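Local coordinates for sugar ABC transporter substrate-binding protein, BlMnBP1 (Bifidobacterium animalis subsp. lactis ATCC 27673, PDB 6I5R), which binds mannobiose and probably delivers beta-manno-oligosaccharides to the ABC transporter that lets the bacterium grow on beta-mannan, at residues K157-E160 with E166-K169; A176-I181 with I277-L282. One frame throughout, in Å; residues are numbered along the deposited sequence.

Contact 1: residues K157-E160 with E166-K169; sequences KVFE and ELPK. With ZN (zinc ion), chain K.
Phe-159, on helix 156-162, presents one flank of its ring to Leu-167 and Pro-168 in the loop that leads from this helix to helix 171-184. The phenyl group leans off the helix with chi1 -87°, and chi2 of 47° turns the CD2-CE2 flank toward the loop. Pro-168 meets this flank at the ring edge, near the ring plane: its CD lies 4.4 Å from Phe-159 CE2. Leu-167 approaches the ring obliquely, with CD2 4.2 Å from Phe-159 CD2, while its CD1 points away. Beyond the contact, Tyr-154 also meets the ring, and Met-303 of strand 300-304 touches both Leu-167 and Pro-168. In this solute-binding protein of the periplasmic-binding-protein clan, helix 156-162 and the loop follow strand 139-155 and begin the connection that crosses strand 277-283 to strand 188-190.

Glu-160, next along the helix, lies on the surface of the chain instead. Its CG stands anti to the backbone N (chi1 -171°) and the chain bends at chi2, which carries the carboxylate out to a zinc ion. Both oxygens chelate the metal, Glu-160 OE1 at 1.9 Å and Glu-160 OE2 at 2.2 Å from the zinc ion. A water modelled on the ion is too close to be taken literally. The zinc takes no part in packing the Phe-159 ring. No hydrogen bond links the two segments, so the contact itself is van der Waals packing, probably hydrophobic; polar anchorage of the loop comes from Lys-169, whose backbone N and O bond Glu-173 and Thr-308.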
ATOM      1  N   LYS A 157     -10.306  -5.404 -22.408  1.00 17.88           N
ATOM      2  CA  LYS A 157     -10.414  -5.346 -23.854  1.00 17.22           C
ATOM      3  C   LYS A 157      -9.090  -5.687 -24.511  1.00 18.23           C
ATOM      4  O   LYS A 157      -9.061  -6.388 -25.523  1.00 16.39           O
ATOM      5  CB  LYS A 157     -10.881  -3.968 -24.290  1.00 16.39           C
ATOM      6  CG  LYS A 157     -10.844  -3.732 -25.793  1.00 19.99           C
ATOM      7  CD  LYS A 157     -11.453  -2.390 -26.174  1.00 24.65           C
ATOM      8  CE  LYS A 157     -11.278  -2.094 -27.672  1.00 23.17           C
ATOM      9  NZ  LYS A 157      -9.894  -1.596 -28.024  1.00 34.52           N
ATOM     10  N   VAL A 158      -7.988  -5.179 -23.965  1.00 16.39           N
ATOM     11  CA  VAL A 158      -6.679  -5.545 -24.496  1.00 18.77           C
ATOM     12  C   VAL A 158      -6.432  -7.036 -24.342  1.00 17.97           C
ATOM     13  O   VAL A 158      -5.873  -7.685 -25.236  1.00 16.39           O
ATOM     14  CB  VAL A 158      -5.579  -4.731 -23.798  1.00 17.26           C
ATOM     15  CG1 VAL A 158      -4.192  -5.244 -24.237  1.00 16.39           C
ATOM     16  CG2 VAL A 158      -5.756  -3.261 -24.117  1.00 16.39           C
ATOM     17  N   PHE A 159      -6.807  -7.600 -23.199  1.00 16.39           N
ATOM     18  CA  PHE A 159      -6.654  -9.040 -23.004  1.00 18.24           C
ATOM     19  C   PHE A 159      -7.447  -9.836 -24.041  1.00 21.57           C
ATOM     20  O   PHE A 159      -6.946 -10.825 -24.592  1.00 16.39           O
ATOM     21  CB  PHE A 159      -7.065  -9.407 -21.570  1.00 16.39           C
ATOM     22  CG  PHE A 159      -5.934  -9.284 -20.557  1.00 19.97           C
ATOM     23  CD1 PHE A 159      -5.120  -8.165 -20.519  1.00 16.39           C
ATOM     24  CD2 PHE A 159      -5.697 -10.295 -19.657  1.00 17.72           C
ATOM     25  CE1 PHE A 159      -4.084  -8.079 -19.609  1.00 16.70           C
ATOM     26  CE2 PHE A 159      -4.657 -10.224 -18.779  1.00 18.87           C
ATOM     27  CZ  PHE A 159      -3.863  -9.093 -18.741  1.00 18.08           C
ATOM     28  N   GLU A 160      -8.680  -9.413 -24.333  1.00 16.39           N
ATOM     29  CA  GLU A 160      -9.476 -10.104 -25.348  1.00 20.32           C
ATOM     30  C   GLU A 160      -8.836  -9.976 -26.726  1.00 17.63           C
ATOM     31  O   GLU A 160      -8.813 -10.951 -27.496  1.00 16.39           O
ATOM     32  CB  GLU A 160     -10.906  -9.550 -25.337  1.00 18.17           C
ATOM     33  CG  GLU A 160     -11.935 -10.309 -26.207  1.00 24.46           C
ATOM     34  CD  GLU A 160     -12.346 -11.707 -25.672  1.00 21.18           C
ATOM     35  OE1 GLU A 160     -12.997 -11.846 -24.614  1.00 27.28           O
ATOM     36  OE2 GLU A 160     -12.050 -12.710 -26.339  1.00 30.04           O
ATOM     37  N   GLU A 166      -7.893 -17.249 -20.136  1.00 22.99           N
ATOM     38  CA  GLU A 166      -7.969 -17.302 -18.683  1.00 23.47           C
ATOM     39  C   GLU A 166      -6.911 -16.381 -18.106  1.00 21.26           C
ATOM     40  O   GLU A 166      -5.902 -16.117 -18.748  1.00 25.04           O
ATOM     41  CB  GLU A 166      -7.740 -18.715 -18.188  1.00 22.55           C
ATOM     42  CG  GLU A 166      -8.804 -19.640 -18.704  1.00 28.52           C
ATOM     43  CD  GLU A 166      -8.317 -21.050 -18.886  1.00 27.60           C
ATOM     44  OE1 GLU A 166      -7.620 -21.585 -17.975  1.00 35.91           O
ATOM     45  OE2 GLU A 166      -8.635 -21.613 -19.949  1.00 33.49           O
ATOM     46  N   LEU A 167      -7.151 -15.874 -16.904  1.00 20.38           N
ATOM     47  CA  LEU A 167      -6.170 -14.996 -16.288  1.00 16.39           C
ATOM     48  C   LEU A 167      -4.924 -15.787 -15.896  1.00 21.85           C
ATOM     49  O   LEU A 167      -5.022 -16.939 -15.455  1.00 16.39           O
ATOM     50  CB  LEU A 167      -6.774 -14.291 -15.079  1.00 22.82           C
ATOM     51  CG  LEU A 167      -7.941 -13.376 -15.481  1.00 17.71           C
ATOM     52  CD1 LEU A 167      -8.606 -12.807 -14.214  1.00 16.39           C
ATOM     53  CD2 LEU A 167      -7.512 -12.247 -16.401  1.00 21.48           C
ATOM     54  N   PRO A 168      -3.737 -15.204 -16.063  1.00 16.39           N
ATOM     55  CA  PRO A 168      -2.504 -15.933 -15.740  1.00 20.27           C
ATOM     56  C   PRO A 168      -2.369 -16.145 -14.242  1.00 18.11           C
ATOM     57  O   PRO A 168      -2.715 -15.272 -13.449  1.00 17.64           O
ATOM     58  CB  PRO A 168      -1.387 -15.017 -16.272  1.00 22.20           C
ATOM     59  CG  PRO A 168      -1.996 -13.656 -16.360  1.00 18.17           C
ATOM     60  CD  PRO A 168      -3.476 -13.896 -16.674  1.00 17.72           C
ATOM     61  N   LYS A 169      -1.857 -17.314 -13.864  1.00 18.18           N
ATOM     62  CA  LYS A 169      -1.742 -17.670 -12.464  1.00 19.17           C
ATOM     63  C   LYS A 169      -0.334 -18.011 -12.024  1.00 21.20           C
ATOM     64  O   LYS A 169      -0.127 -18.260 -10.831  1.00 16.39           O
ATOM     65  CB  LYS A 169      -2.664 -18.858 -12.161  1.00 21.27           C
ATOM     66  CG  LYS A 169      -4.149 -18.548 -12.355  1.00 24.67           C
ATOM     67  CD  LYS A 169      -5.022 -19.807 -12.243  1.00 30.08           C
ATOM     68  CE  LYS A 169      -4.846 -20.578 -10.951  1.00 21.44           C
ATOM     69  NZ  LYS A 169      -5.337 -21.999 -11.075  1.00 31.82           N
TER
HETATM   70 ZN    ZN K 511     -13.304 -13.707 -24.822  1.00106.61          ZN
HETATM   71  O   HOH W   1     -12.352 -14.454 -25.801  1.00 33.87           O

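Contact 2: residues A176-I181 with I277-L282; sequences ADLKLI and IATMVL
The hydroxyl OG1 of Thr-279 hydrogen-bonds to the carbonyl oxygen of Pro-189, and on the side facing helix 171-184 it is touched by Leu-178, whose CD2 lies 4.2 Å from Thr-279 OG1. A chi1 of 69° sets this oxygen between the backbone N and the carbonyl carbon, while the methyl CG2 stands anti to the carbonyl carbon. The buried hydroxyl is therefore satisfied within the sheet even though its neighbour across the contact is a methyl group. Leu-178 reaches it with one branch, and the two side chains lie at a slant to each other.

One helical turn on, Ile-181 sits over Ala-278 like a two-pronged fork: Ile-181 CG2 and CD1 each lie 3.8 Å from Ala-278 CB. Because CG1 lies beside the backbone N and CG2 beside the carbonyl carbon, the side chain spreads its two arms around the small alanine methyl. In the sheet, strand 277-283 runs between strand 139-155, antiparallel to it, and strand 188-190, parallel to it; helices 156-162 and 171-184 carry the chain over this strand from one neighbour to the other. Ala-278 departs from extended geometry, with phi -92° and psi -41°, much as the first residue of a classic beta bulge does, and consecutive residues Ala-278 and Thr-279 consequently both direct their CB atoms at the helix. On the helix, Ile-181 N donates to Asp-177 O at 3.0 Å. Asp-177 itself turns its carboxylate elsewhere, where OD1 ligates a zinc ion, and Pro-189 also packs against Leu-178 and Ile-181.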
ATOM      1  N   ALA A 176       3.949 -15.267 -20.913  1.00 16.39           N
ATOM      2  CA  ALA A 176       3.315 -15.712 -22.152  1.00 16.68           C
ATOM      3  C   ALA A 176       2.210 -14.753 -22.563  1.00 19.91           C
ATOM      4  O   ALA A 176       2.067 -14.426 -23.749  1.00 16.39           O
ATOM      5  CB  ALA A 176       2.757 -17.129 -21.965  1.00 18.00           C
ATOM      6  N   ASP A 177       1.438 -14.258 -21.586  1.00 16.39           N
ATOM      7  CA  ASP A 177       0.375 -13.297 -21.889  1.00 19.62           C
ATOM      8  C   ASP A 177       0.942 -11.943 -22.306  1.00 19.02           C
ATOM      9  O   ASP A 177       0.405 -11.291 -23.211  1.00 16.39           O
ATOM     10  CB  ASP A 177      -0.563 -13.122 -20.697  1.00 16.39           C
ATOM     11  CG  ASP A 177      -1.383 -14.383 -20.409  1.00 17.90           C
ATOM     12  OD1 ASP A 177      -1.498 -15.210 -21.318  1.00 17.44           O
ATOM     13  OD2 ASP A 177      -1.917 -14.534 -19.301  1.00 18.05           O
ATOM     14  N   LEU A 178       1.999 -11.475 -21.636  1.00 16.39           N
ATOM     15  CA  LEU A 178       2.615 -10.224 -22.054  1.00 16.39           C
ATOM     16  C   LEU A 178       3.093 -10.305 -23.502  1.00 16.39           C
ATOM     17  O   LEU A 178       2.923  -9.361 -24.276  1.00 16.39           O
ATOM     18  CB  LEU A 178       3.787  -9.874 -21.137  1.00 16.39           C
ATOM     19  CG  LEU A 178       3.394  -9.616 -19.668  1.00 16.39           C
ATOM     20  CD1 LEU A 178       4.628  -9.274 -18.834  1.00 18.56           C
ATOM     21  CD2 LEU A 178       2.356  -8.520 -19.606  1.00 16.39           C
ATOM     22  N   LYS A 179       3.647 -11.444 -23.897  1.00 16.39           N
ATOM     23  CA  LYS A 179       4.108 -11.612 -25.269  1.00 16.39           C
ATOM     24  C   LYS A 179       2.946 -11.561 -26.265  1.00 16.39           C
ATOM     25  O   LYS A 179       3.056 -10.923 -27.314  1.00 16.39           O
ATOM     26  CB  LYS A 179       4.887 -12.931 -25.353  1.00 16.39           C
ATOM     27  CG  LYS A 179       5.464 -13.262 -26.725  1.00 20.24           C
ATOM     28  CD  LYS A 179       6.103 -14.641 -26.742  1.00 22.03           C
ATOM     29  CE  LYS A 179       6.941 -14.849 -28.006  1.00 23.82           C
ATOM     30  NZ  LYS A 179       6.200 -15.547 -29.072  1.00 25.21           N
ATOM     31  N   LEU A 180       1.814 -12.192 -25.936  1.00 16.39           N
ATOM     32  CA  LEU A 180       0.645 -12.096 -26.801  1.00 18.92           C
ATOM     33  C   LEU A 180       0.183 -10.653 -26.950  1.00 21.75           C
ATOM     34  O   LEU A 180      -0.192 -10.220 -28.049  1.00 16.39           O
ATOM     35  CB  LEU A 180      -0.503 -12.959 -26.255  1.00 16.39           C
ATOM     36  CG  LEU A 180      -0.345 -14.490 -26.322  1.00 16.39           C
ATOM     37  CD1 LEU A 180      -1.566 -15.204 -25.746  1.00 18.91           C
ATOM     38  CD2 LEU A 180      -0.126 -14.891 -27.770  1.00 18.10           C
ATOM     39  N   ILE A 181       0.153  -9.907 -25.834  1.00 16.39           N
ATOM     40  CA  ILE A 181      -0.237  -8.503 -25.880  1.00 16.39           C
ATOM     41  C   ILE A 181       0.714  -7.732 -26.779  1.00 16.39           C
ATOM     42  O   ILE A 181       0.300  -6.889 -27.585  1.00 16.39           O
ATOM     43  CB  ILE A 181      -0.281  -7.928 -24.441  1.00 17.10           C
ATOM     44  CG1 ILE A 181      -1.435  -8.569 -23.645  1.00 16.39           C
ATOM     45  CG2 ILE A 181      -0.352  -6.420 -24.483  1.00 16.39           C
ATOM     46  CD1 ILE A 181      -1.268  -8.539 -22.121  1.00 18.57           C
ATOM     47  N   ILE A 277      -2.250   0.768 -22.338  1.00 16.39           N
ATOM     48  CA  ILE A 277      -1.470  -0.012 -21.388  1.00 16.64           C
ATOM     49  C   ILE A 277      -2.301  -1.240 -21.015  1.00 16.39           C
ATOM     50  O   ILE A 277      -3.499  -1.123 -20.734  1.00 16.39           O
ATOM     51  CB  ILE A 277      -1.137   0.777 -20.110  1.00 20.61           C
ATOM     52  CG1 ILE A 277      -0.158   1.938 -20.360  1.00 17.89           C
ATOM     53  CG2 ILE A 277      -0.598  -0.181 -19.069  1.00 16.39           C
ATOM     54  CD1 ILE A 277      -0.115   2.925 -19.189  1.00 19.05           C
ATOM     55  N   ALA A 278      -1.668  -2.408 -20.980  1.00 16.39           N
ATOM     56  CA  ALA A 278      -2.439  -3.609 -20.667  1.00 16.39           C
ATOM     57  C   ALA A 278      -2.442  -3.950 -19.179  1.00 17.27           C
ATOM     58  O   ALA A 278      -3.471  -4.373 -18.642  1.00 16.39           O
ATOM     59  CB  ALA A 278      -1.902  -4.813 -21.440  1.00 16.39           C
ATOM     60  N   THR A 279      -1.303  -3.809 -18.498  1.00 16.39           N
ATOM     61  CA  THR A 279      -1.252  -4.108 -17.074  1.00 18.32           C
ATOM     62  C   THR A 279      -0.385  -3.118 -16.307  1.00 16.39           C
ATOM     63  O   THR A 279       0.568  -2.546 -16.835  1.00 16.39           O
ATOM     64  CB  THR A 279      -0.717  -5.516 -16.801  1.00 16.39           C
ATOM     65  OG1 THR A 279       0.669  -5.583 -17.141  1.00 16.39           O
ATOM     66  CG2 THR A 279      -1.477  -6.561 -17.611  1.00 18.51           C
ATOM     67  N   MET A 280      -0.750  -2.931 -15.044  1.00 17.45           N
ATOM     68  CA  MET A 280       0.067  -2.212 -14.077  1.00 16.39           C
ATOM     69  C   MET A 280      -0.033  -2.933 -12.745  1.00 16.73           C
ATOM     70  O   MET A 280      -1.128  -3.302 -12.327  1.00 16.39           O
ATOM     71  CB  MET A 280      -0.387  -0.747 -13.940  1.00 16.39           C
ATOM     72  CG  MET A 280       0.010   0.084 -15.143  1.00 16.39           C
ATOM     73  SD  MET A 280      -0.154   1.852 -14.883  1.00 16.39           S
ATOM     74  CE  MET A 280      -1.843   2.122 -15.410  1.00 21.19           C
ATOM     75  N   VAL A 281       1.105  -3.132 -12.083  1.00 16.39           N
ATOM     76  CA  VAL A 281       1.154  -3.892 -10.843  1.00 16.39           C
ATOM     77  C   VAL A 281       0.917  -2.877  -9.730  1.00 17.10           C
ATOM     78  O   VAL A 281       1.824  -2.166  -9.310  1.00 16.39           O
ATOM     79  CB  VAL A 281       2.477  -4.638 -10.707  1.00 16.39           C
ATOM     80  CG1 VAL A 281       2.564  -5.366  -9.360  1.00 16.39           C
ATOM     81  CG2 VAL A 281       2.614  -5.624 -11.864  1.00 16.39           C
ATOM     82  N   LEU A 282      -0.332  -2.773  -9.303  1.00 16.39           N
ATOM     83  CA  LEU A 282      -0.743  -1.754  -8.341  1.00 16.39           C
ATOM     84  C   LEU A 282      -1.779  -2.357  -7.417  1.00 16.39           C
ATOM     85  O   LEU A 282      -2.440  -3.325  -7.762  1.00 16.39           O
ATOM     86  CB  LEU A 282      -1.341  -0.532  -9.020  1.00 18.66           C
ATOM     87  CG  LEU A 282      -0.417   0.225  -9.961  1.00 16.39           C
ATOM     88  CD1 LEU A 282      -1.228   1.040 -10.957  1.00 19.73           C
ATOM     89  CD2 LEU A 282       0.495   1.105  -9.159  1.00 19.69           C
TER

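How the contacts relate
The two contacts, with centres about 8 Å apart, belong to one layer of helices packed on the sheet. Contact 1 is local, joining helix 156-162 to the loop just after it; contact 2 brings together parts nearly a hundred residues apart. Phe-159 bridges them, its CE1 lying 3.6 Å from Thr-279 CG2 and 3.8 Å from Ile-181 CD1, and Val-158 CG1 reaches Ala-278 CB at 3.6 Å. All touching residues of contact 2 are buried, whereas contact 1 grades outward through partly exposed Leu-167. Both interfaces are apolar, but contact 2 also encloses a hydroxyl satisfied by the sheet, and zinc-binding carboxylates flank each.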